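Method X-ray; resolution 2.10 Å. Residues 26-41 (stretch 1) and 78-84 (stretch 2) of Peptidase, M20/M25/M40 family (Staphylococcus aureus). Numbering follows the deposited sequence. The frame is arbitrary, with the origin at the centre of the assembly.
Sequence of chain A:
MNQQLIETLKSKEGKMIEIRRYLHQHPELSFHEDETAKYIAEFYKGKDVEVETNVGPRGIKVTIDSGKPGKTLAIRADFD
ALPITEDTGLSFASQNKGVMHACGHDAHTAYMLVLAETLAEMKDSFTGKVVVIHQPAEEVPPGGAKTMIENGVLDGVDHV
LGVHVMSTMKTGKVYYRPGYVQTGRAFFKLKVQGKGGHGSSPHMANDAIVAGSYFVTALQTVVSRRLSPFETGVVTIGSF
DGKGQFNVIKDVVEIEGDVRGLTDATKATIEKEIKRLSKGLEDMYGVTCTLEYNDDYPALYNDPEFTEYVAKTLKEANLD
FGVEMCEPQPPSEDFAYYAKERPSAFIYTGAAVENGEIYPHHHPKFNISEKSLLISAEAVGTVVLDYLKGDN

Stretch 1 26-41: HPELSFHEDETAKYIA
Stretch 2 78-84: DFDALPI

Stretch 1 runs as an extended segment from Pro 27 to Leu 29 (phi/psi -74/148, -132/146, -65/157), reverses through a type II turn from Leu 29 to His 32, closed by His 32 N to Leu 29 O at 3.0 Å, and enters a helix at Asp 34 with Glu 33 as N-cap residue. Stretch 2 lacks regular helix or strand over Phe 79 to Ile 84. The CA atoms of Leu 29 and Ala 81 lie 5.0 Å apart, those of Ser 30 and Asp 80 5.2 Å, and those of Thr 36 and Phe 79 7.3 Å; residue numbers thus rise in one stretch as they fall in the other. The contact buries 508 Å², both sides summed.

Asp 78 (chi1 40°, p) makes no contact. Phe 79 (phi/psi -137/6; chi1 64°, p; chi2 87°) has the largest covered area, 111 Å², and its CA-to-CB bond points toward the helix. Ile 40 (chi1 m, chi2 t) sets CD1 over one face of the Phe 79 ring, 3.8 Å from the centroid of that ring and 20° off its normal, a CH-pi contact. Thr 36 CG2 approaches Phe 79 CD1 at 3.6 Å and Glu 33 CG approaches Phe 79 CE1 at 3.3 Å, both obliquely; Ala 37 CB reaches Phe 79 CZ at 4.1 Å. Thr 36, Ala 37 and Ile 40 lie on one side of the helix, and Glu 33, the N-cap residue just before it, adds its CG to the same ring.

A water joins the backbones, accepting from Glu 28 N (3.0 Å) and lying 2.8 Å from Phe 79 O and 2.9 Å from Thr 36 OG1. Glu 28 (chi1 m, chi2 t) also ties the extended segment to the helix start: its OE1 accepts from Thr 36 N at 2.8 Å and Thr 36 OG1 at 2.7 Å, its OE2 from Glu 35 N at 3.0 Å.

Asp 80 (-80/151; chi1 59°, p) accepts through OD2 a hydrogen bond from Ser 30 OG (chi1 -51°, m) at 2.7 Å, a short pairing of hydroxyl donor and carboxylate acceptor. Glu 33 OE1 lies 3.4 Å from Asp 80 CB.

Ala 81 (-108/-172) donates from N to Glu 28 O at 2.8 Å and 159°, a nearly straight backbone bond. Ala 81 CB meets Pro 27 CB at 3.5 Å, an apolar contact.

Leu 82 (-124/156; chi1 m, chi2 t) directs CA-to-CB away; its C lies 3.5 Å from Leu 29 CD1. Leu 29 CD1 also reaches Pro 83 CD at 4.0 Å, with Leu 29 chi1 at -97° and chi2 at 14°. Ile 84 is out of contact.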

ATOM      1  N   HIS A  26      23.584 -22.601 -36.847  1.00 54.36           N
ATOM      2  CA  HIS A  26      22.425 -23.488 -36.945  1.00 55.52           C
ATOM      3  C   HIS A  26      21.787 -23.764 -35.585  1.00 52.77           C
ATOM      4  O   HIS A  26      21.631 -24.929 -35.207  1.00 51.70           O
ATOM      5  CB  HIS A  26      22.805 -24.814 -37.626  1.00 56.20           C
ATOM      6  CG  HIS A  26      23.027 -24.705 -39.103  1.00 60.63           C
ATOM      7  ND1 HIS A  26      24.277 -24.795 -39.677  1.00 61.98           N
ATOM      8  CD2 HIS A  26      22.155 -24.527 -40.125  1.00 65.35           C
ATOM      9  CE1 HIS A  26      24.168 -24.677 -40.989  1.00 65.88           C
ATOM     10  NE2 HIS A  26      22.890 -24.513 -41.288  1.00 68.56           N
ATOM     11  N   PRO A  27      21.398 -22.699 -34.849  1.00 52.10           N
ATOM     12  CA  PRO A  27      20.831 -22.919 -33.517  1.00 49.76           C
ATOM     13  C   PRO A  27      19.413 -23.473 -33.589  1.00 51.55           C
ATOM     14  O   PRO A  27      18.670 -23.172 -34.532  1.00 54.99           O
ATOM     15  CB  PRO A  27      20.825 -21.518 -32.909  1.00 48.98           C
ATOM     16  CG  PRO A  27      20.611 -20.617 -34.079  1.00 52.50           C
ATOM     17  CD  PRO A  27      21.337 -21.272 -35.235  1.00 53.92           C
ATOM     18  N   GLU A  28      19.051 -24.288 -32.606  1.00 49.80           N
ATOM     19  CA  GLU A  28      17.694 -24.808 -32.512  1.00 51.71           C
ATOM     20  C   GLU A  28      17.129 -24.648 -31.116  1.00 49.80           C
ATOM     21  O   GLU A  28      17.853 -24.758 -30.126  1.00 46.54           O
ATOM     22  CB  GLU A  28      17.645 -26.273 -32.911  1.00 52.57           C
ATOM     23  CG  GLU A  28      17.760 -26.506 -34.404  1.00 56.56           C
ATOM     24  CD  GLU A  28      18.092 -27.937 -34.729  1.00 57.65           C
ATOM     25  OE1 GLU A  28      18.876 -28.552 -33.970  1.00 55.78           O
ATOM     26  OE2 GLU A  28      17.570 -28.446 -35.738  1.00 61.52           O
ATOM     27  N   LEU A  29      15.824 -24.405 -31.062  1.00 51.78           N
ATOM     28  CA  LEU A  29      15.089 -24.213 -29.813  1.00 50.91           C
ATOM     29  C   LEU A  29      15.056 -25.462 -28.937  1.00 49.51           C
ATOM     30  O   LEU A  29      15.207 -26.584 -29.433  1.00 49.88           O
ATOM     31  CB  LEU A  29      13.652 -23.780 -30.137  1.00 53.63           C
ATOM     32  CG  LEU A  29      13.257 -22.302 -30.113  1.00 54.58           C
ATOM     33  CD1 LEU A  29      14.433 -21.347 -30.082  1.00 52.10           C
ATOM     34  CD2 LEU A  29      12.340 -22.000 -31.290  1.00 59.56           C
ATOM     35  N   SER A  30      14.836 -25.247 -27.639  1.00 47.97           N
ATOM     36  CA  SER A  30      14.652 -26.326 -26.668  1.00 47.38           C
ATOM     37  C   SER A  30      13.507 -27.247 -27.091  1.00 50.83           C
ATOM     38  O   SER A  30      12.435 -26.776 -27.463  1.00 53.14           O
ATOM     39  CB  SER A  30      14.363 -25.755 -25.278  1.00 45.70           C
ATOM     40  OG  SER A  30      15.321 -24.785 -24.896  1.00 43.06           O
ATOM     41  N   PHE A  31      13.758 -28.554 -27.040  1.00 51.60           N
ATOM     42  CA  PHE A  31      12.802 -29.595 -27.452  1.00 55.33           C
ATOM     43  C   PHE A  31      12.589 -29.695 -28.973  1.00 58.73           C
ATOM     44  O   PHE A  31      11.708 -30.428 -29.432  1.00 62.16           O
ATOM     45  CB  PHE A  31      11.462 -29.474 -26.706  1.00 56.78           C
ATOM     46  CG  PHE A  31      11.592 -29.506 -25.205  1.00 54.74           C
ATOM     47  CD1 PHE A  31      11.861 -30.703 -24.537  1.00 54.90           C
ATOM     48  CD2 PHE A  31      11.435 -28.344 -24.457  1.00 53.31           C
ATOM     49  CE1 PHE A  31      11.978 -30.738 -23.147  1.00 52.65           C
ATOM     50  CE2 PHE A  31      11.547 -28.367 -23.067  1.00 51.31           C
ATOM     51  CZ  PHE A  31      11.820 -29.568 -22.411  1.00 51.08           C
ATOM     52  N   HIS A  32      13.398 -28.968 -29.745  1.00 58.28           N
ATOM     53  CA  HIS A  32      13.353 -29.029 -31.214  1.00 61.62           C
ATOM     54  C   HIS A  32      14.760 -29.054 -31.828  1.00 60.16           C
ATOM     55  O   HIS A  32      14.969 -28.596 -32.955  1.00 62.18           O
ATOM     56  CB  HIS A  32      12.544 -27.861 -31.784  1.00 64.05           C
ATOM     57  CG  HIS A  32      11.160 -27.751 -31.224  1.00 66.36           C
ATOM     58  ND1 HIS A  32      10.085 -28.438 -31.750  1.00 71.07           N
ATOM     59  CD2 HIS A  32      10.676 -27.042 -30.178  1.00 65.04           C
ATOM     60  CE1 HIS A  32       8.999 -28.153 -31.054  1.00 71.97           C
ATOM     61  NE2 HIS A  32       9.330 -27.306 -30.095  1.00 68.89           N
ATOM     62  N   GLU A  33      15.715 -29.604 -31.085  1.00 57.07           N
ATOM     63  CA  GLU A  33      17.115 -29.591 -31.495  1.00 55.56           C
ATOM     64  C   GLU A  33      17.393 -30.938 -32.195  1.00 57.06           C
ATOM     65  O   GLU A  33      18.144 -31.785 -31.705  1.00 55.17           O
ATOM     66  CB  GLU A  33      18.045 -29.288 -30.301  1.00 51.94           C
ATOM     67  CG  GLU A  33      17.835 -30.146 -29.057  1.00 50.93           C
ATOM     68  CD  GLU A  33      16.677 -29.694 -28.184  1.00 51.30           C
ATOM     69  OE1 GLU A  33      16.828 -28.710 -27.425  1.00 49.81           O
ATOM     70  OE2 GLU A  33      15.624 -30.354 -28.232  1.00 53.91           O
ATOM     71  N   ASP A  34      16.770 -31.094 -33.361  1.00 60.59           N
ATOM     72  CA  ASP A  34      16.901 -32.285 -34.195  1.00 63.15           C
ATOM     73  C   ASP A  34      18.233 -32.327 -34.943  1.00 62.14           C
ATOM     74  O   ASP A  34      18.889 -33.368 -34.969  1.00 61.54           O
ATOM     75  CB  ASP A  34      15.731 -32.382 -35.199  1.00 67.83           C
ATOM     76  CG  ASP A  34      14.348 -32.374 -34.525  1.00 69.93           C
ATOM     77  OD1 ASP A  34      14.239 -32.018 -33.329  1.00 67.16           O
ATOM     78  OD2 ASP A  34      13.356 -32.714 -35.207  1.00 74.52           O
ATOM     79  N   GLU A  35      18.619 -31.199 -35.546  1.00 62.20           N
ATOM     80  CA  GLU A  35      19.863 -31.107 -36.326  1.00 61.84           C
ATOM     81  C   GLU A  35      21.106 -31.064 -35.438  1.00 57.42           C
ATOM     82  O   GLU A  35      22.137 -31.649 -35.778  1.00 56.89           O
ATOM     83  CB  GLU A  35      19.863 -29.879 -37.241  1.00 63.86           C
ATOM     84  CG  GLU A  35      18.961 -29.966 -38.461  1.00 70.26           C
ATOM     85  CD  GLU A  35      19.457 -29.101 -39.616  1.00 74.49           C
ATOM     86  OE1 GLU A  35      20.088 -28.050 -39.364  1.00 73.67           O
ATOM     87  OE2 GLU A  35      19.220 -29.475 -40.783  1.00 79.51           O
ATOM     88  N   THR A  36      21.013 -30.359 -34.315  1.00 54.26           N
ATOM     89  CA  THR A  36      22.138 -30.255 -33.382  1.00 50.28           C
ATOM     90  C   THR A  36      22.468 -31.619 -32.775  1.00 48.61           C
ATOM     91  O   THR A  36      23.628 -32.031 -32.783  1.00 47.60           O
ATOM     92  CB  THR A  36      21.879 -29.205 -32.277  1.00 48.37           C
ATOM     93  OG1 THR A  36      21.260 -28.049 -32.854  1.00 50.56           O
ATOM     94  CG2 THR A  36      23.188 -28.786 -31.601  1.00 45.57           C
ATOM     95  N   ALA A  37      21.446 -32.323 -32.284  1.00 48.64           N
ATOM     96  CA  ALA A  37      21.613 -33.676 -31.738  1.00 47.78           C
ATOM     97  C   ALA A  37      22.201 -34.662 -32.759  1.00 49.09           C
ATOM     98  O   ALA A  37      23.025 -35.502 -32.407  1.00 47.62           O
ATOM     99  CB  ALA A  37      20.301 -34.206 -31.190  1.00 49.09           C
ATOM    100  N   LYS A  38      21.764 -34.560 -34.013  1.00 51.65           N
ATOM    101  CA  LYS A  38      22.301 -35.398 -35.089  1.00 53.53           C
ATOM    102  C   LYS A  38      23.755 -35.066 -35.412  1.00 51.53           C
ATOM    103  O   LYS A  38      24.550 -35.973 -35.664  1.00 51.58           O
ATOM    104  CB  LYS A  38      21.438 -35.306 -36.347  1.00 57.42           C
ATOM    105  CG  LYS A  38      20.330 -36.354 -36.411  1.00 61.36           C
ATOM    106  CD  LYS A  38      19.395 -36.155 -37.617  1.00 66.57           C
ATOM    107  CE  LYS A  38      20.109 -36.374 -38.943  1.00 68.76           C
ATOM    108  NZ  LYS A  38      19.155 -36.588 -40.076  1.00 74.75           N
ATOM    109  N   TYR A  39      24.095 -33.777 -35.398  1.00 49.93           N
ATOM    110  CA  TYR A  39      25.467 -33.323 -35.629  1.00 48.43           C
ATOM    111  C   TYR A  39      26.458 -33.825 -34.562  1.00 45.46           C
ATOM    112  O   TYR A  39      27.597 -34.168 -34.875  1.00 45.17           O
ATOM    113  CB  TYR A  39      25.506 -31.797 -35.706  1.00 47.96           C
ATOM    114  CG  TYR A  39      26.897 -31.220 -35.865  1.00 47.59           C
ATOM    115  CD1 TYR A  39      27.447 -31.014 -37.129  1.00 50.37           C
ATOM    116  CD2 TYR A  39      27.661 -30.874 -34.752  1.00 45.36           C
ATOM    117  CE1 TYR A  39      28.719 -30.475 -37.280  1.00 49.31           C
ATOM    118  CE2 TYR A  39      28.932 -30.340 -34.893  1.00 44.64           C
ATOM    119  CZ  TYR A  39      29.452 -30.141 -36.157  1.00 46.52           C
ATOM    120  OH  TYR A  39      30.708 -29.610 -36.295  1.00 47.39           O
ATOM    121  N   ILE A  40      26.009 -33.851 -33.309  1.00 43.56           N
ATOM    122  CA  ILE A  40      26.823 -34.305 -32.185  1.00 40.99           C
ATOM    123  C   ILE A  40      27.084 -35.812 -32.273  1.00 41.77           C
ATOM    124  O   ILE A  40      28.224 -36.252 -32.106  1.00 41.07           O
ATOM    125  CB  ILE A  40      26.172 -33.918 -30.816  1.00 39.26           C
ATOM    126  CG1 ILE A  40      26.223 -32.400 -30.609  1.00 37.82           C
ATOM    127  CG2 ILE A  40      26.854 -34.641 -29.651  1.00 37.85           C
ATOM    128  CD1 ILE A  40      25.226 -31.873 -29.575  1.00 37.78           C
ATOM    129  N   ALA A  41      26.038 -36.594 -32.541  1.00 43.73           N
ATOM    130  CA  ALA A  41      26.179 -38.047 -32.744  1.00 45.36           C
ATOM    131  C   ALA A  41      27.040 -38.363 -33.971  1.00 46.27           C
ATOM    132  O   ALA A  41      27.799 -39.344 -33.981  1.00 46.40           O
ATOM    133  CB  ALA A  41      24.812 -38.710 -32.869  1.00 47.98           C
ATOM    134  N   ASP A  78      25.565 -28.405 -22.532  1.00 28.89           N
ATOM    135  CA  ASP A  78      24.222 -28.239 -23.107  1.00 30.61           C
ATOM    136  C   ASP A  78      24.289 -27.666 -24.524  1.00 31.32           C
ATOM    137  O   ASP A  78      25.301 -27.057 -24.904  1.00 31.28           O
ATOM    138  CB  ASP A  78      23.293 -27.415 -22.191  1.00 30.59           C
ATOM    139  CG  ASP A  78      23.994 -26.229 -21.529  1.00 31.43           C
ATOM    140  OD1 ASP A  78      25.173 -25.930 -21.838  1.00 33.58           O
ATOM    141  OD2 ASP A  78      23.350 -25.580 -20.686  1.00 32.92           O
ATOM    142  N   PHE A  79      23.238 -27.893 -25.313  1.00 32.43           N
ATOM    143  CA  PHE A  79      23.273 -27.498 -26.726  1.00 33.71           C
ATOM    144  C   PHE A  79      22.030 -26.831 -27.328  1.00 35.59           C
ATOM    145  O   PHE A  79      22.000 -26.574 -28.539  1.00 37.08           O
ATOM    146  CB  PHE A  79      23.758 -28.647 -27.621  1.00 34.16           C
ATOM    147  CG  PHE A  79      22.861 -29.860 -27.639  1.00 35.04           C
ATOM    148  CD1 PHE A  79      21.788 -29.942 -28.528  1.00 37.02           C
ATOM    149  CD2 PHE A  79      23.132 -30.954 -26.819  1.00 33.50           C
ATOM    150  CE1 PHE A  79      20.984 -31.083 -28.577  1.00 38.04           C
ATOM    151  CE2 PHE A  79      22.335 -32.103 -26.863  1.00 35.09           C
ATOM    152  CZ  PHE A  79      21.258 -32.168 -27.743  1.00 37.47           C
ATOM    153  N   ASP A  80      21.027 -26.540 -26.502  1.00 35.21           N
ATOM    154  CA  ASP A  80      19.836 -25.832 -26.980  1.00 37.62           C
ATOM    155  C   ASP A  80      20.087 -24.331 -27.090  1.00 37.86           C
ATOM    156  O   ASP A  80      20.916 -23.771 -26.359  1.00 36.59           O
ATOM    157  CB  ASP A  80      18.601 -26.112 -26.100  1.00 37.59           C
ATOM    158  CG  ASP A  80      18.803 -25.709 -24.637  1.00 36.14           C
ATOM    159  OD1 ASP A  80      19.942 -25.776 -24.116  1.00 34.12           O
ATOM    160  OD2 ASP A  80      17.795 -25.348 -23.990  1.00 37.20           O
ATOM    161  N   ALA A  81      19.372 -23.694 -28.011  1.00 40.24           N
ATOM    162  CA  ALA A  81      19.450 -22.247 -28.208  1.00 41.60           C
ATOM    163  C   ALA A  81      18.179 -21.557 -27.698  1.00 42.71           C
ATOM    164  O   ALA A  81      17.333 -22.207 -27.087  1.00 42.75           O
ATOM    165  CB  ALA A  81      19.691 -21.930 -29.669  1.00 43.38           C
ATOM    166  N   LEU A  82      18.045 -20.257 -27.967  1.00 44.46           N
ATOM    167  CA  LEU A  82      16.945 -19.438 -27.432  1.00 45.65           C
ATOM    168  C   LEU A  82      16.126 -18.730 -28.526  1.00 49.07           C
ATOM    169  O   LEU A  82      16.639 -18.509 -29.626  1.00 51.06           O
ATOM    170  CB  LEU A  82      17.509 -18.394 -26.467  1.00 44.26           C
ATOM    171  CG  LEU A  82      18.036 -18.875 -25.118  1.00 41.68           C
ATOM    172  CD1 LEU A  82      19.130 -17.940 -24.625  1.00 41.57           C
ATOM    173  CD2 LEU A  82      16.902 -18.973 -24.113  1.00 41.43           C
ATOM    174  N   PRO A  83      14.852 -18.373 -28.227  1.00 50.30           N
ATOM    175  CA  PRO A  83      14.012 -17.623 -29.176  1.00 53.82           C
ATOM    176  C   PRO A  83      14.374 -16.129 -29.232  1.00 54.67           C
ATOM    177  O   PRO A  83      13.619 -15.284 -28.746  1.00 55.26           O
ATOM    178  CB  PRO A  83      12.595 -17.818 -28.616  1.00 54.65           C
ATOM    179  CG  PRO A  83      12.799 -17.977 -27.140  1.00 51.27           C
ATOM    180  CD  PRO A  83      14.100 -18.741 -27.007  1.00 48.85           C
ATOM    181  N   ILE A  84      15.526 -15.826 -29.828  1.00 54.87           N
ATOM    182  CA  ILE A  84      16.078 -14.470 -29.857  1.00 55.73           C
ATOM    183  C   ILE A  84      16.620 -14.148 -31.250  1.00 58.78           C
ATOM    184  O   ILE A  84      17.344 -14.954 -31.844  1.00 58.34           O
ATOM    185  CB  ILE A  84      17.205 -14.309 -28.789  1.00 52.73           C
ATOM    186  CG1 ILE A  84      16.616 -14.345 -27.369  1.00 50.44           C
ATOM    187  CG2 ILE A  84      18.004 -13.026 -29.005  1.00 54.13           C
ATOM    188  CD1 ILE A  84      17.576 -14.826 -26.319  1.00 46.52           C
TER
HETATM  189  O   HOH W   1      20.994 -25.848 -31.013  1.00 18.66           O